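Local coordinates for lasso peptide isopeptidase AtxE2 (Asticcacaulis excentricus, PDB 5TXE), which hydrolyses the isopeptide bond of the threaded lasso peptides astexin-2 and astexin-3, turning them into linear peptides, at residues Ala197-Glu202 with Gly218-Val223; Gly117-Ala122 with Ser187-Phe192; Tyr209-His214 with Gly563-Gly568; Arg150-Arg155 with Val166-Tyr171; Gly106-Trp111 with Gly125-Ile130. The protein carries 1 engineered substitution. All blocks are in the same frame, centred on the assembly; numbering follows the deposited sequence.

Contact 1: Ala197-Glu202 with Gly218-Val223; sequences AEIERE and GARPRV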
# COMPACT_ATOMS: atom_id res chain seq x y z
N ALA A 197 25.83 -6.19 16.81
CA ALA A 197 26.83 -7.03 17.45
C ALA A 197 26.95 -6.67 18.91
O ALA A 197 27.16 -7.55 19.79
CB ALA A 197 28.18 -6.95 16.72
N GLU A 198 26.77 -5.40 19.22
CA GLU A 198 26.80 -5.01 20.61
C GLU A 198 25.61 -5.64 21.38
O GLU A 198 25.78 -6.13 22.50
CB GLU A 198 26.89 -3.49 20.78
CG GLU A 198 27.05 -2.97 22.23
CD GLU A 198 28.26 -3.54 23.06
OE1 GLU A 198 29.38 -3.74 22.50
OE2 GLU A 198 28.09 -3.76 24.30
N ILE A 199 24.42 -5.62 20.80
CA ILE A 199 23.29 -6.29 21.40
C ILE A 199 23.58 -7.75 21.69
O ILE A 199 23.24 -8.24 22.76
CB ILE A 199 22.08 -6.12 20.51
CG1 ILE A 199 21.53 -4.70 20.72
CG2 ILE A 199 20.98 -7.13 20.81
CD1 ILE A 199 20.51 -4.34 19.66
N GLU A 200 24.22 -8.43 20.75
CA GLU A 200 24.57 -9.84 20.87
C GLU A 200 25.53 -10.08 22.02
O GLU A 200 25.30 -11.02 22.80
CB GLU A 200 25.12 -10.38 19.54
CG GLU A 200 25.73 -11.74 19.59
CD GLU A 200 24.72 -12.85 19.72
OE1 GLU A 200 23.53 -12.66 19.33
OE2 GLU A 200 25.13 -13.94 20.19
N ARG A 201 26.50 -9.19 22.21
CA ARG A 201 27.44 -9.29 23.35
C ARG A 201 26.77 -9.06 24.66
O ARG A 201 26.98 -9.84 25.59
CB ARG A 201 28.58 -8.27 23.31
CG ARG A 201 29.72 -8.61 22.37
CD ARG A 201 30.89 -7.59 22.50
NE ARG A 201 30.64 -6.30 21.79
CZ ARG A 201 30.68 -6.13 20.46
NH1 ARG A 201 30.94 -7.16 19.62
NH2 ARG A 201 30.44 -4.94 19.94
N GLU A 202 25.98 -8.01 24.75
CA GLU A 202 25.23 -7.71 25.93
C GLU A 202 24.32 -8.85 26.39
O GLU A 202 24.14 -9.05 27.57
CB GLU A 202 24.40 -6.44 25.71
CG GLU A 202 25.27 -5.19 25.79
CD GLU A 202 24.67 -3.90 25.20
OE1 GLU A 202 23.48 -3.89 24.70
OE2 GLU A 202 25.44 -2.88 25.24
N GLY A 218 9.32 -10.11 18.21
CA GLY A 218 10.52 -10.87 18.56
C GLY A 218 11.01 -10.52 19.95
O GLY A 218 10.66 -9.47 20.52
N ALA A 219 11.89 -11.37 20.44
CA ALA A 219 12.33 -11.35 21.82
C ALA A 219 13.74 -10.83 21.99
O ALA A 219 14.43 -11.24 22.91
CB ALA A 219 12.21 -12.74 22.38
N ARG A 220 14.16 -9.93 21.12
CA ARG A 220 15.47 -9.32 21.16
C ARG A 220 15.32 -7.81 21.17
O ARG A 220 14.37 -7.27 20.63
CB ARG A 220 16.30 -9.69 19.96
CG ARG A 220 16.66 -11.16 19.84
CD ARG A 220 17.51 -11.42 18.55
NE ARG A 220 18.89 -10.92 18.66
CZ ARG A 220 19.88 -11.56 19.28
NH1 ARG A 220 19.69 -12.75 19.86
NH2 ARG A 220 21.10 -11.03 19.30
N PRO A 221 16.28 -7.11 21.80
CA PRO A 221 16.24 -5.67 21.74
C PRO A 221 16.48 -5.24 20.29
O PRO A 221 17.24 -5.90 19.59
CB PRO A 221 17.43 -5.24 22.59
CG PRO A 221 17.86 -6.43 23.33
CD PRO A 221 17.47 -7.58 22.49
N ARG A 222 15.83 -4.16 19.87
CA ARG A 222 16.07 -3.54 18.57
C ARG A 222 17.14 -2.45 18.71
O ARG A 222 17.36 -1.91 19.81
CB ARG A 222 14.77 -2.90 18.06
CG ARG A 222 13.66 -3.91 18.07
CD ARG A 222 12.69 -4.14 16.90
NE ARG A 222 11.71 -3.09 16.67
CZ ARG A 222 10.49 -3.23 16.10
NH1 ARG A 222 9.93 -4.40 15.77
NH2 ARG A 222 9.77 -2.13 15.91
N VAL A 223 17.74 -2.11 17.60
CA VAL A 223 18.69 -1.05 17.53
C VAL A 223 17.93 0.27 17.55
O VAL A 223 17.02 0.49 16.72
CB VAL A 223 19.48 -1.10 16.21
CG1 VAL A 223 20.36 0.12 16.05
CG2 VAL A 223 20.29 -2.41 16.10
O HOH W 1 22.01 -14.06 21.12
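Glu200 and Arg220 meet at a slant, with carboxylate and guanidinium planes nearly parallel, 9° apart. Arg220 NH2 gives a hydrogen bond to Glu200 OE1 at 2.9 Å, bent to 140° at the hydrogen, and the pair is a salt bridge. Glu200 OE1 uses its anti lone pair, away from OE2. One water closes the ring: it donates to Glu200 OE1 and accepts from Arg220 NH1. Beside this salt bridge, Ile199 and Pro221 run antiparallel alongside one another. Ile199 CG2 lies 3.9 Å from Pro221 CD. Ile199 CD1, on the other branch, lies 3.6 Å from Pro221 O. Ile199 CD1 is also 4.1 Å from Val223 CG2. Trp207 packs on Pro221 and Arg220 and bonds through NE1 to Ile199 O. The last turns of helix 190-202 are joined to the loop that returns from it. Ile199, Pro221 and Val223 are buried, while Glu200 and Arg220 are exposed, so the apolar part probably carries most of the packing and solvent is likely to soften the salt bridge.

Contact 2: Gly117-Ala122 with Ser187-Phe192; sequences GYARNA and SGRPGF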
# COMPACT_ATOMS: atom_id res chain seq x y z
N GLY A 117 11.68 5.79 16.81
CA GLY A 117 12.99 5.79 17.44
C GLY A 117 13.80 4.53 17.26
O GLY A 117 14.97 4.46 17.74
N TYR A 118 13.26 3.56 16.53
CA TYR A 118 14.03 2.42 16.09
C TYR A 118 14.71 2.72 14.75
O TYR A 118 14.12 3.32 13.85
CB TYR A 118 13.15 1.17 15.93
CG TYR A 118 12.50 0.76 17.23
CD1 TYR A 118 13.27 0.46 18.36
CD2 TYR A 118 11.13 0.71 17.35
CE1 TYR A 118 12.69 0.09 19.55
CE2 TYR A 118 10.55 0.32 18.54
CZ TYR A 118 11.34 0.03 19.65
OH TYR A 118 10.80 -0.33 20.88
N ALA A 119 15.93 2.22 14.59
CA ALA A 119 16.64 2.38 13.32
C ALA A 119 16.02 1.59 12.15
O ALA A 119 16.14 1.97 10.98
CB ALA A 119 18.10 1.99 13.50
N ARG A 120 15.32 0.51 12.48
CA ARG A 120 14.63 -0.25 11.49
C ARG A 120 13.38 -0.91 12.07
O ARG A 120 13.50 -1.82 12.80
CB ARG A 120 15.54 -1.35 10.98
CG ARG A 120 14.92 -2.08 9.81
CD ARG A 120 15.93 -2.85 9.04
NE ARG A 120 16.15 -4.14 9.69
CZ ARG A 120 17.16 -4.95 9.38
NH1 ARG A 120 18.05 -4.60 8.44
NH2 ARG A 120 17.28 -6.12 10.01
N ASN A 121 12.20 -0.43 11.72
CA ASN A 121 10.98 -0.96 12.28
C ASN A 121 10.75 -2.36 11.67
O ASN A 121 11.38 -2.70 10.68
CB ASN A 121 9.82 0.00 11.95
CG ASN A 121 8.56 -0.24 12.80
OD1 ASN A 121 8.62 -0.75 13.92
ND2 ASN A 121 7.39 0.14 12.24
N ALA A 122 9.86 -3.16 12.22
CA ALA A 122 9.50 -4.38 11.52
C ALA A 122 8.99 -4.05 10.09
O ALA A 122 8.32 -3.07 9.90
CB ALA A 122 8.44 -5.14 12.29
N SER A 187 25.24 4.44 -0.36
CA SER A 187 25.01 4.72 1.06
C SER A 187 24.57 3.48 1.81
O SER A 187 24.09 2.51 1.22
CB SER A 187 23.90 5.76 1.21
OG SER A 187 22.68 5.34 0.66
N GLY A 188 24.71 3.53 3.13
CA GLY A 188 24.14 2.51 4.03
C GLY A 188 24.59 2.72 5.45
O GLY A 188 25.18 3.76 5.73
N ARG A 189 24.40 1.72 6.34
CA ARG A 189 24.56 1.92 7.74
C ARG A 189 25.38 0.86 8.45
O ARG A 189 24.84 0.03 9.18
CB ARG A 189 23.18 2.09 8.40
CG ARG A 189 22.43 3.33 7.91
CD ARG A 189 21.06 3.55 8.54
NE ARG A 189 20.17 2.44 8.26
CZ ARG A 189 19.03 2.22 8.91
NH1 ARG A 189 18.63 3.04 9.86
NH2 ARG A 189 18.30 1.19 8.59
N PRO A 190 26.70 0.93 8.32
CA PRO A 190 27.51 -0.03 9.03
C PRO A 190 27.28 0.09 10.51
O PRO A 190 27.46 -0.89 11.22
CB PRO A 190 28.95 0.40 8.70
CG PRO A 190 28.84 1.79 8.16
CD PRO A 190 27.52 1.82 7.46
N GLY A 191 26.90 1.27 11.00
CA GLY A 191 26.62 1.40 12.46
C GLY A 191 25.48 0.46 12.93
O GLY A 191 25.40 0.11 14.11
N PHE A 192 24.59 0.12 12.04
CA PHE A 192 23.44 -0.69 12.38
C PHE A 192 23.96 -2.09 12.64
O PHE A 192 23.59 -2.72 13.62
CB PHE A 192 22.39 -0.68 11.26
CG PHE A 192 21.19 -1.50 11.59
CD1 PHE A 192 21.20 -2.87 11.38
CD2 PHE A 192 20.07 -0.94 12.15
CE1 PHE A 192 20.10 -3.64 11.71
CE2 PHE A 192 18.98 -1.69 12.48
CZ PHE A 192 18.97 -3.04 12.26
O HOH W 2 15.33 1.46 8.32
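Phe192 reaches across one face of the Arg120 guanidinium, with its CZ 3.9 Å from Arg120 CZ. The two side chains cross at about a right angle. Their flat groups are tilted by 38°, so this is not a parallel stack. Arg120 CG is anti to the backbone N, and the bend at chi3 (83°) turns a face of the guanidinium to the ring tip, Phe192 CZ. Arg120 CB adds a contact of 3.8 Å to Phe192 CE2. At the ring edge, near its plane, Ala119 CB sits 3.8 Å from Phe192 CD2.

The polar half belongs to Arg189, the N-cap residue of helix 190-202. Its NH1 gives Ala119 O a good bond of 2.9 Å, at 162° on the hydrogen. The oxygen lies in the guanidinium plane, but the donor stands above the carbonyl plane. Arg189 NH2 adds a weak bond of 3.3 Å to Ala119 O, and a water donates to the same oxygen. Glu174 holds Arg189 NE in a salt bridge, which fixes the guanidinium from a second side. The loop after strand 100-104, whose Asn121 bonds to the bound peptide through ND2, is thereby held against the turn from strand 183-188 into helix 190-202.

Arg120 NH1 and Arg189 NH2 are 5.8 Å apart, two like charges. The carboxylate of Glu174 would probably offset part of that repulsion, and the cationic donors are likely to polarise the Ala119 carbonyl.

Contact 3: Tyr209-His214 with Gly563-Gly568; sequences YDERFH and GPRISG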
# COMPACT_ATOMS: atom_id res chain seq x y z
N TYR A 209 14.47 -5.62 30.02
CA TYR A 209 13.29 -5.36 29.21
C TYR A 209 12.87 -3.90 29.38
O TYR A 209 12.46 -3.50 30.46
CB TYR A 209 12.12 -6.25 29.63
CG TYR A 209 10.87 -6.07 28.79
CD1 TYR A 209 10.81 -6.55 27.50
CD2 TYR A 209 9.76 -5.46 29.30
CE1 TYR A 209 9.67 -6.37 26.71
CE2 TYR A 209 8.64 -5.27 28.51
CZ TYR A 209 8.61 -5.77 27.23
OH TYR A 209 7.49 -5.60 26.50
N ASP A 210 12.95 -3.15 28.29
CA ASP A 210 12.77 -1.70 28.30
C ASP A 210 12.35 -1.28 26.87
O ASP A 210 11.77 -2.08 26.08
CB ASP A 210 14.08 -1.02 28.75
CG ASP A 210 15.31 -1.32 27.78
OD1 ASP A 210 15.13 -1.89 26.66
OD2 ASP A 210 16.47 -0.96 28.15
N GLU A 211 12.63 -0.04 26.54
CA GLU A 211 12.19 0.63 25.33
C GLU A 211 12.78 -0.00 24.07
O GLU A 211 12.35 0.37 22.97
CB GLU A 211 12.52 2.17 25.39
CG GLU A 211 14.01 2.60 25.15
CD GLU A 211 14.96 2.53 26.37
OE1 GLU A 211 14.52 2.21 27.52
OE2 GLU A 211 16.18 2.83 26.19
N ARG A 212 13.72 -0.92 24.19
CA ARG A 212 14.26 -1.56 22.99
C ARG A 212 13.40 -2.71 22.43
O ARG A 212 13.62 -3.14 21.32
CB ARG A 212 15.68 -2.05 23.23
CG ARG A 212 16.68 -0.95 23.65
CD ARG A 212 17.97 -1.56 24.14
NE ARG A 212 17.73 -2.40 25.30
CZ ARG A 212 18.65 -3.20 25.85
NH1 ARG A 212 19.87 -3.29 25.33
NH2 ARG A 212 18.35 -3.91 26.94
N PHE A 213 12.39 -3.16 23.18
CA PHE A 213 11.66 -4.35 22.80
C PHE A 213 10.32 -4.11 22.17
O PHE A 213 9.60 -3.19 22.52
CB PHE A 213 11.43 -5.23 24.01
CG PHE A 213 12.65 -5.96 24.47
CD1 PHE A 213 13.60 -5.34 25.24
CD2 PHE A 213 12.85 -7.27 24.11
CE1 PHE A 213 14.74 -6.02 25.63
CE2 PHE A 213 13.93 -7.97 24.54
CZ PHE A 213 14.89 -7.34 25.28
N HIS A 214 9.98 -5.01 21.25
CA HIS A 214 8.68 -5.04 20.60
C HIS A 214 8.28 -6.52 20.52
O HIS A 214 8.55 -7.19 19.55
CB HIS A 214 8.74 -4.38 19.21
CG HIS A 214 7.39 -4.25 18.55
ND1 HIS A 214 7.00 -5.04 17.48
CD2 HIS A 214 6.34 -3.47 18.85
CE1 HIS A 214 5.78 -4.69 17.11
NE2 HIS A 214 5.34 -3.76 17.94
N GLY A 563 5.29 -3.34 23.57
CA GLY A 563 6.38 -2.89 24.43
C GLY A 563 6.25 -1.43 24.80
O GLY A 563 5.46 -0.70 24.19
N PRO A 564 7.10 -0.97 25.71
CA PRO A 564 6.77 0.32 26.34
C PRO A 564 6.97 1.54 25.48
O PRO A 564 6.28 2.55 25.65
CB PRO A 564 7.68 0.38 27.57
CG PRO A 564 8.49 -0.87 27.53
CD PRO A 564 7.94 -1.82 26.54
N ARG A 565 7.86 1.44 24.51
CA ARG A 565 8.14 2.56 23.61
C ARG A 565 6.97 2.87 22.67
O ARG A 565 6.46 4.00 22.64
CB ARG A 565 9.38 2.27 22.83
CG ARG A 565 9.69 3.10 21.61
CD ARG A 565 9.75 4.56 21.93
NE ARG A 565 10.90 4.88 22.75
CZ ARG A 565 12.13 5.07 22.28
NH1 ARG A 565 12.40 4.91 21.00
NH2 ARG A 565 13.10 5.39 23.13
N ILE A 566 6.56 1.90 21.87
CA ILE A 566 5.45 2.11 20.99
C ILE A 566 4.14 2.31 21.75
O ILE A 566 3.33 3.15 21.34
CB ILE A 566 5.33 1.02 19.93
CG1 ILE A 566 6.48 1.17 18.93
CG2 ILE A 566 4.03 1.13 19.15
CD1 ILE A 566 6.69 -0.06 18.06
N SER A 567 3.93 1.54 22.82
CA SER A 567 2.77 1.70 23.64
C SER A 567 2.60 3.17 24.11
O SER A 567 1.52 3.76 24.01
CB SER A 567 2.80 0.77 24.85
OG SER A 567 1.75 1.10 25.73
N GLY A 568 3.67 3.72 24.65
CA GLY A 568 3.70 5.12 25.10
C GLY A 568 3.46 6.11 23.96
O GLY A 568 2.71 7.06 24.12
O HOH W 3 8.14 -0.50 21.51
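The apolar contacts come first. Tyr209 crosses Pro564 obliquely, with CE2 4.0 Å from Pro564 CD. Pro564 CG lies against the backbone of Asp210, 3.8 Å from its O. Deeper in, Ile566 CD1 meets His214 CD2 at 3.5 Å. Arg565 CB packs on Glu211 O at 3.5 Å.

The charged ends do not pair, as Glu211 OE2 and Arg565 NH2 are 5.0 Å apart. Bends at chi2 and chi3 lay Arg565 NH2 against Glu211 CG, at 3.6 Å. Arg565 NH1 bonds to Trp116 O. An alanine at Arg565 has no guanidinium for Glu211 CG or Trp116 O and would probably hold the loop carrying Trp116 less firmly.

No direct hydrogen bond joins the segments. A water donates to Phe213 O and accepts from Ile566 N. Gly563 CA comes close to Phe213 O, where a CB would clash. Asp210 OD1 accepts from Arg212 N, an Asx turn inside the type I turn from Asp210 to Phe213, and from Arg212 NE in a salt bridge.

His214 NE2 bonds to Asn562, and Ile566 packs on the backbone of the bound peptide. A beta turn rests on the first turn of helix 563-570, beside the astexin-3 binding residues Trp116 and Asn562.

Contact 4: Arg150-Arg155 with Val166-Tyr171; sequences RVRVWR and VIEDAY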
# COMPACT_ATOMS: atom_id res chain seq x y z
N ARG A 150 21.26 -10.34 1.37
CA ARG A 150 22.12 -9.14 1.37
C ARG A 150 21.77 -8.28 0.17
O ARG A 150 21.69 -8.77 -0.96
CB ARG A 150 23.62 -9.51 1.39
CG ARG A 150 24.65 -8.34 1.34
CD ARG A 150 24.74 -7.46 2.60
NE ARG A 150 24.85 -8.25 3.83
CZ ARG A 150 25.97 -8.87 4.21
NH1 ARG A 150 27.10 -8.78 3.49
NH2 ARG A 150 25.97 -9.58 5.32
N VAL A 151 21.56 -6.99 0.40
CA VAL A 151 21.30 -6.04 -0.69
C VAL A 151 22.62 -5.46 -1.26
O VAL A 151 23.41 -4.81 -0.58
CB VAL A 151 20.46 -4.87 -0.20
CG1 VAL A 151 20.16 -3.93 -1.35
CG2 VAL A 151 19.15 -5.41 0.38
N ARG A 152 22.78 -5.67 -2.54
CA ARG A 152 23.98 -5.21 -3.26
C ARG A 152 23.54 -4.24 -4.37
O ARG A 152 22.36 -4.20 -4.74
CB ARG A 152 24.62 -6.39 -3.93
CG ARG A 152 25.11 -7.46 -2.97
CD ARG A 152 25.78 -8.64 -3.71
NE ARG A 152 26.18 -9.66 -2.77
CZ ARG A 152 25.35 -10.51 -2.16
NH1 ARG A 152 24.04 -10.50 -2.36
NH2 ARG A 152 25.85 -11.33 -1.28
N VAL A 153 24.50 -3.53 -4.94
CA VAL A 153 24.25 -2.80 -6.19
C VAL A 153 24.65 -3.69 -7.36
O VAL A 153 25.76 -4.24 -7.39
CB VAL A 153 25.05 -1.50 -6.26
CG1 VAL A 153 24.76 -0.83 -7.58
CG2 VAL A 153 24.68 -0.58 -5.11
N TRP A 154 23.74 -3.80 -8.31
CA TRP A 154 24.00 -4.50 -9.50
C TRP A 154 24.09 -3.49 -10.65
O TRP A 154 23.50 -2.43 -10.59
CB TRP A 154 22.90 -5.54 -9.82
CG TRP A 154 22.99 -6.82 -8.97
CD1 TRP A 154 23.00 -6.88 -7.63
CD2 TRP A 154 23.07 -8.16 -9.44
NE1 TRP A 154 23.11 -8.19 -7.22
CE2 TRP A 154 23.13 -8.99 -8.31
CE3 TRP A 154 23.08 -8.75 -10.71
CZ2 TRP A 154 23.18 -10.39 -8.40
CZ3 TRP A 154 23.18 -10.14 -10.80
CH2 TRP A 154 23.25 -10.94 -9.65
N ARG A 155 24.81 -3.89 -11.68
CA ARG A 155 24.99 -3.13 -12.91
C ARG A 155 24.58 -3.97 -14.08
O ARG A 155 25.03 -5.08 -14.21
CB ARG A 155 26.45 -2.77 -13.04
CG ARG A 155 26.80 -2.06 -14.33
CD ARG A 155 28.26 -1.73 -14.24
NE ARG A 155 28.70 -1.07 -15.45
CZ ARG A 155 29.26 -1.70 -16.47
NH1 ARG A 155 29.44 -3.02 -16.42
NH2 ARG A 155 29.62 -1.00 -17.55
N VAL A 166 28.13 -5.23 -8.40
CA VAL A 166 29.36 -4.43 -8.39
C VAL A 166 29.68 -3.82 -7.05
O VAL A 166 30.79 -3.42 -6.80
CB VAL A 166 29.34 -3.38 -9.49
CG1 VAL A 166 29.30 -4.07 -10.86
CG2 VAL A 166 28.13 -2.46 -9.36
N ILE A 167 28.73 -3.76 -6.15
CA ILE A 167 29.04 -3.29 -4.83
C ILE A 167 28.41 -4.21 -3.80
O ILE A 167 27.19 -4.45 -3.85
CB ILE A 167 28.50 -1.84 -4.62
CG1 ILE A 167 28.97 -0.90 -5.73
CG2 ILE A 167 28.98 -1.28 -3.29
CD1 ILE A 167 28.45 0.52 -5.62
N GLU A 168 29.21 -4.62 -2.83
CA GLU A 168 28.72 -5.36 -1.68
C GLU A 168 29.43 -4.84 -0.47
O GLU A 168 30.58 -4.51 -0.55
CB GLU A 168 29.04 -6.85 -1.81
CG GLU A 168 28.49 -7.65 -0.66
CD GLU A 168 28.88 -9.13 -0.71
OE1 GLU A 168 29.10 -9.66 -1.82
OE2 GLU A 168 28.91 -9.76 0.38
N ASP A 169 28.77 -4.80 0.67
CA ASP A 169 29.50 -4.54 1.89
C ASP A 169 28.96 -5.37 3.06
O ASP A 169 28.05 -6.17 2.89
CB ASP A 169 29.45 -3.04 2.13
CG ASP A 169 30.77 -2.48 2.71
OD1 ASP A 169 31.32 -3.12 3.65
OD2 ASP A 169 31.21 -1.38 2.24
N ALA A 170 29.53 -5.20 4.24
CA ALA A 170 28.98 -5.81 5.47
C ALA A 170 27.54 -5.37 5.82
O ALA A 170 26.86 -6.02 6.61
CB ALA A 170 29.87 -5.50 6.66
N TYR A 171 27.07 -4.30 5.19
CA TYR A 171 25.73 -3.78 5.44
C TYR A 171 24.98 -3.79 4.13
O TYR A 171 25.61 -3.83 3.01
CB TYR A 171 25.83 -2.39 6.04
CG TYR A 171 26.74 -1.44 5.31
CD1 TYR A 171 28.11 -1.35 5.62
CD2 TYR A 171 26.25 -0.62 4.34
CE1 TYR A 171 28.95 -0.47 4.96
CE2 TYR A 171 27.08 0.27 3.67
CZ TYR A 171 28.43 0.33 3.98
OH TYR A 171 29.22 1.22 3.33
O HOH W 4 25.76 -4.92 0.72
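Val153 O is gripped by two backbone N-H groups. Val166 N reaches it at 2.8 Å and Ile167 N at 3.3 Å, both fairly straight and in the carbonyl plane. Both residues face Val153, a classic beta bulge. Val153 N returns a bond of 3.0 Å to Ile167 O. The Val153 and Ile167 side chains run alongside each other on one face of the sheet, CB to CB 3.8 Å.

Glu168, extended beside Arg152, joins it and Arg150 in a salt-bridge network. Arg152 NE gives Glu168 OE1 a straight, salt-bridged hydrogen bond of 3.1 Å, at 169°. OE1 lies in the guanidinium plane, but the donor comes from far above the carboxylate plane. Arg150 NH1 makes a long salt bridge of 3.7 Å to Glu168 OE2, and Arg150 CG covers one face of the Arg152 guanidinium. Arg152 NH1 also bonds to Asp147 O. An alanine at Arg152 removes the partner of Glu168 OE1 and the tie to Asp147, and would probably leave the carboxylate less firmly placed. Past the bulge, a water accepts from Asp169 N and lies within hydrogen-bonding distance of the Val151 and Tyr171 carbonyls.

The contact closes the hairpin of strands 150-157 and 163-167, the latter the edge of its four-stranded sheet. Val153 packs on strand 173-178 and Ile167 on strand 183-188, both in the next sheet, consistent with neighbouring blades of the family's beta-propeller.

Contact 5: Gly106-Trp111 with Gly125-Ile130; sequences GEYLFW and GANLTI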
# COMPACT_ATOMS: atom_id res chain seq x y z
N GLY A 106 16.84 -12.29 -8.07
CA GLY A 106 16.82 -11.56 -6.83
C GLY A 106 15.70 -12.05 -5.91
O GLY A 106 14.74 -12.67 -6.36
N GLU A 107 15.89 -11.73 -4.63
CA GLU A 107 14.95 -12.03 -3.58
C GLU A 107 14.01 -10.83 -3.33
O GLU A 107 14.34 -9.68 -3.64
CB GLU A 107 15.71 -12.31 -2.30
CG GLU A 107 16.41 -13.66 -2.25
CD GLU A 107 17.30 -13.83 -1.01
OE1 GLU A 107 17.71 -12.86 -0.36
OE2 GLU A 107 17.66 -14.97 -0.67
N TYR A 108 12.88 -11.11 -2.68
CA TYR A 108 11.91 -10.10 -2.32
C TYR A 108 12.56 -9.21 -1.30
O TYR A 108 12.89 -9.64 -0.23
CB TYR A 108 10.64 -10.75 -1.80
CG TYR A 108 9.44 -9.88 -1.58
CD1 TYR A 108 9.33 -9.10 -0.45
CD2 TYR A 108 8.36 -9.94 -2.42
CE1 TYR A 108 8.20 -8.37 -0.18
CE2 TYR A 108 7.20 -9.19 -2.18
CZ TYR A 108 7.12 -8.40 -1.07
OH TYR A 108 6.01 -7.61 -0.76
N LEU A 109 12.76 -7.95 -1.68
CA LEU A 109 13.47 -6.97 -0.88
C LEU A 109 12.46 -6.09 -0.13
O LEU A 109 11.69 -5.33 -0.73
CB LEU A 109 14.37 -6.13 -1.79
CG LEU A 109 15.53 -5.40 -1.16
CD1 LEU A 109 16.33 -4.68 -2.23
CD2 LEU A 109 15.11 -4.39 -0.11
N PHE A 110 12.43 -6.21 1.18
CA PHE A 110 11.43 -5.53 1.95
C PHE A 110 11.67 -4.01 2.01
O PHE A 110 12.80 -3.58 2.17
CB PHE A 110 11.38 -6.07 3.37
CG PHE A 110 10.80 -7.44 3.46
CD1 PHE A 110 9.49 -7.69 3.11
CD2 PHE A 110 11.59 -8.51 3.91
CE1 PHE A 110 8.95 -8.97 3.15
CE2 PHE A 110 11.06 -9.80 3.96
CZ PHE A 110 9.74 -10.02 3.57
N TRP A 111 10.60 -3.24 1.96
CA TRP A 111 10.68 -1.83 2.24
C TRP A 111 10.77 -1.65 3.73
O TRP A 111 9.86 -2.06 4.44
CB TRP A 111 9.40 -1.16 1.71
CG TRP A 111 9.38 0.35 1.71
CD1 TRP A 111 10.32 1.20 2.23
CD2 TRP A 111 8.35 1.18 1.16
NE1 TRP A 111 9.92 2.50 2.04
CE2 TRP A 111 8.72 2.51 1.39
CE3 TRP A 111 7.14 0.91 0.50
CZ2 TRP A 111 7.96 3.58 0.91
CZ3 TRP A 111 6.36 1.97 0.07
CH2 TRP A 111 6.78 3.29 0.28
N GLY A 125 5.99 -5.66 5.12
CA GLY A 125 5.87 -6.78 4.20
C GLY A 125 5.80 -6.37 2.73
O GLY A 125 5.87 -7.22 1.82
N ALA A 126 5.62 -5.08 2.50
CA ALA A 126 5.60 -4.58 1.14
C ALA A 126 7.03 -4.59 0.58
O ALA A 126 7.99 -4.36 1.29
CB ALA A 126 5.09 -3.16 1.15
N ASN A 127 7.14 -4.82 -0.72
CA ASN A 127 8.42 -4.69 -1.43
C ASN A 127 8.86 -3.28 -1.69
O ASN A 127 8.06 -2.36 -1.98
CB ASN A 127 8.34 -5.47 -2.76
CG ASN A 127 7.20 -5.00 -3.66
OD1 ASN A 127 6.05 -4.76 -3.23
ND2 ASN A 127 7.51 -4.89 -4.93
N LEU A 128 10.16 -3.09 -1.63
CA LEU A 128 10.78 -1.80 -1.98
C LEU A 128 10.65 -1.58 -3.46
O LEU A 128 10.91 -2.49 -4.23
CB LEU A 128 12.26 -1.85 -1.69
CG LEU A 128 13.07 -0.55 -1.86
CD1 LEU A 128 12.66 0.51 -0.85
CD2 LEU A 128 14.55 -0.85 -1.73
N THR A 129 10.20 -0.40 -3.84
CA THR A 129 10.19 0.01 -5.23
C THR A 129 11.64 0.18 -5.71
O THR A 129 12.44 0.88 -5.08
CB THR A 129 9.45 1.33 -5.40
OG1 THR A 129 8.07 1.13 -5.14
CG2 THR A 129 9.51 1.81 -6.86
N ILE A 130 11.98 -0.48 -6.80
CA ILE A 130 13.37 -0.44 -7.27
C ILE A 130 13.40 0.55 -8.45
O ILE A 130 12.81 0.28 -9.54
CB ILE A 130 13.85 -1.83 -7.74
CG1 ILE A 130 13.73 -2.88 -6.62
CG2 ILE A 130 15.28 -1.75 -8.31
CD1 ILE A 130 14.61 -2.55 -5.41
O HOH W 5 8.44 -4.32 4.12
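Two loop segments between strands 100-104 and 133-134 cross here, near His638, the probable charge-relay histidine. Tyr108 OH donates to Gly125 O at 2.6 Å, in the carbonyl plane. Its ring crosses Asn127 at about a right angle. Asn127 CB stands over one face, 4.0 Å from the ring centroid, a CH-pi contact. Phe110 turns its ring edge to Gly125 O, and its ring meets His637 and Trp641 edge-to-face.

The backbones form a single bridge, with Phe110 opposite Asn127. Leu128 N bonds to Leu109 O at 2.9 Å, and Trp111 N bonds to Ala126 O at 2.9 Å. Both are almost straight, 175° and 177°. Residues 108-111 and 125-130 run at 94°, consistent with a single bridge rather than paired strands.

Leu109 and Leu128 run alongside each other, CD2 to CD2 at 3.9 Å. Leu128 CD1 reaches Trp111 CD1, also at 3.9 Å. A water links Gly125 N, Ala126 O and Trp111 O. Trp111 and Ala126 each pack on an apolar side chain of the bound peptide.

From the N terminus, contact 5 opens first and closes a short loop within the long connection between strands 100-104 and 133-134. Contact 2 starts inside that loop, so the two cross; it closes much later, at the start of helix 190-202. Contact 4, a hairpin, is nested in the loop of contact 2. Val151 of contact 4 touches Leu109 of contact 5, and Tyr171 of contact 4 packs on the 187-192 segment. Contact 1 then joins helix 190-202 to its return loop. Contact 3 opens within that loop, crosses contact 1, and ends in helix 563-570 of the peptidase domain. Tyr118 OH probably bonds to Glu211 O, tying contact 2 to contact 3.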